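Local atomic coordinates of transcriptional regulator, ROK family (Vibrio cholerae O1 biovar eltor, PDB entry 1Z05), a protein that probably binds DNA as a zinc-containing transcriptional regulator of the ROK family, a homologue of Escherichia coli Mlc with a likely role in carbohydrate metabolism. Residues 184-189 / 195-200. Residues are numbered along the deposited sequence; the frame is centred on the assembly and turned at random.
Sequences QGIVLQ and VKNLAL
Val187 and Val195 each set CG1 trans to the backbone N (chi1 -176° in Val187), and these two methyls meet at 4.0 Å. The two side chains cross at about a right angle. The contact contains a G1 beta bulge, in which Asn197 and Leu198 together stand opposite the single residue Val187. It ties strand 186-189, one half of the two-stranded antiparallel sheet with 179-181, to the loop that leads into helix 200-208.

Val187 and Leu198 form an antiparallel hydrogen-bonded pair. Val187 N donates to Leu198 O at 2.8 Å in a nearly straight bond. Leu198 N returns a bond to Val187 O, but this one is more bent, with an N-H...O angle of 137°. Asn197 N turns instead to Leu188 O at 3.0 Å and approaches it from above the carbonyl plane. Asn197 has positive phi, as expected at the first position of such a bulge.

On the buried side, Val187 CG2 packs against Leu200 CD2, and the two side chains run alongside each other. Leu176 and Ile174 of strand 168-176 extend this apolar patch. Leu198 leans to the same side as Val187 and meets Leu148 of helix 144-161.

The other face, with Asn197 and Leu188, is more exposed. The Asn197 side chain folds back toward Leu188, with CG beside its own backbone N (chi1 -63°). Its OD1 lies 3.6 Å from Leu188 CG. A water donates to Asn197 OD1 at 2.9 Å and makes a weak second bond to Leu188 O.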
# COMPACT_ATOMS: atom_id res chain seq x y z
N GLN A 184 7.85 -10.34 -12.01
CA GLN A 184 8.84 -11.15 -12.72
C GLN A 184 8.46 -12.63 -12.86
O GLN A 184 9.04 -13.34 -13.68
CB GLN A 184 10.22 -11.01 -12.06
CG GLN A 184 10.76 -9.57 -11.99
CD GLN A 184 11.47 -9.12 -13.27
OE1 GLN A 184 12.69 -8.91 -13.27
NE2 GLN A 184 10.71 -8.95 -14.35
N GLY A 185 7.49 -13.09 -12.07
CA GLY A 185 7.08 -14.49 -12.10
C GLY A 185 8.08 -15.40 -11.40
O GLY A 185 8.22 -16.57 -11.76
N ILE A 186 8.76 -14.87 -10.39
CA ILE A 186 9.83 -15.58 -9.69
C ILE A 186 9.39 -15.96 -8.28
O ILE A 186 8.88 -15.12 -7.53
CB ILE A 186 11.11 -14.72 -9.62
CG1 ILE A 186 11.74 -14.58 -11.01
CG2 ILE A 186 12.12 -15.31 -8.62
CD1 ILE A 186 12.86 -13.54 -11.07
N VAL A 187 9.57 -17.24 -7.95
CA VAL A 187 9.37 -17.71 -6.58
C VAL A 187 10.72 -17.69 -5.86
O VAL A 187 11.59 -18.49 -6.18
CB VAL A 187 8.80 -19.14 -6.54
CG1 VAL A 187 8.50 -19.53 -5.08
CG2 VAL A 187 7.54 -19.24 -7.40
N LEU A 188 10.88 -16.78 -4.90
CA LEU A 188 12.17 -16.61 -4.23
C LEU A 188 12.47 -17.78 -3.29
O LEU A 188 13.60 -18.25 -3.21
CB LEU A 188 12.24 -15.28 -3.48
CG LEU A 188 12.22 -13.99 -4.31
CD1 LEU A 188 10.80 -13.50 -4.55
CD2 LEU A 188 13.03 -12.91 -3.60
N GLN A 189 11.45 -18.22 -2.57
CA GLN A 189 11.55 -19.37 -1.67
C GLN A 189 10.14 -19.70 -1.24
O GLN A 189 9.24 -18.86 -1.38
CB GLN A 189 12.46 -19.07 -0.47
CG GLN A 189 11.80 -18.45 0.75
CD GLN A 189 12.80 -18.06 1.83
OE1 GLN A 189 13.84 -18.70 2.01
NE2 GLN A 189 12.48 -17.01 2.57
N VAL A 195 13.33 -24.41 -2.80
CA VAL A 195 13.31 -23.46 -3.91
C VAL A 195 14.17 -22.23 -3.62
O VAL A 195 14.19 -21.72 -2.50
CB VAL A 195 11.84 -23.05 -4.25
CG1 VAL A 195 11.78 -21.76 -5.06
CG2 VAL A 195 11.16 -24.18 -4.99
N LYS A 196 14.88 -21.77 -4.65
CA LYS A 196 15.66 -20.54 -4.59
C LYS A 196 15.57 -19.83 -5.93
O LYS A 196 16.22 -20.23 -6.91
CB LYS A 196 17.12 -20.83 -4.23
CG LYS A 196 17.94 -19.60 -3.86
CD LYS A 196 19.36 -20.00 -3.48
CE LYS A 196 20.12 -18.86 -2.80
NZ LYS A 196 21.46 -19.31 -2.30
N ASN A 197 14.76 -18.77 -5.97
CA ASN A 197 14.59 -17.93 -7.16
C ASN A 197 14.18 -18.70 -8.42
O ASN A 197 14.79 -18.55 -9.48
CB ASN A 197 15.84 -17.07 -7.40
CG ASN A 197 16.10 -16.09 -6.27
OD1 ASN A 197 15.18 -15.43 -5.77
ND2 ASN A 197 17.36 -15.97 -5.86
N LEU A 198 13.14 -19.52 -8.29
CA LEU A 198 12.63 -20.29 -9.43
C LEU A 198 11.82 -19.38 -10.36
O LEU A 198 10.80 -18.81 -9.95
CB LEU A 198 11.80 -21.49 -8.97
CG LEU A 198 10.96 -22.23 -10.02
CD1 LEU A 198 11.83 -23.00 -11.01
CD2 LEU A 198 9.93 -23.15 -9.37
N ALA A 199 12.27 -19.28 -11.61
CA ALA A 199 11.61 -18.45 -12.62
C ALA A 199 10.39 -19.17 -13.19
O ALA A 199 10.36 -19.56 -14.35
CB ALA A 199 12.59 -18.09 -13.73
N LEU A 200 9.38 -19.32 -12.34
CA LEU A 200 8.20 -20.14 -12.64
C LEU A 200 7.37 -19.61 -13.81
O LEU A 200 6.97 -20.37 -14.69
CB LEU A 200 7.33 -20.28 -11.39
CG LEU A 200 6.16 -21.26 -11.44
CD1 LEU A 200 6.65 -22.68 -11.75
CD2 LEU A 200 5.39 -21.22 -10.11
O HOH W 1 16.00 -15.77 -2.98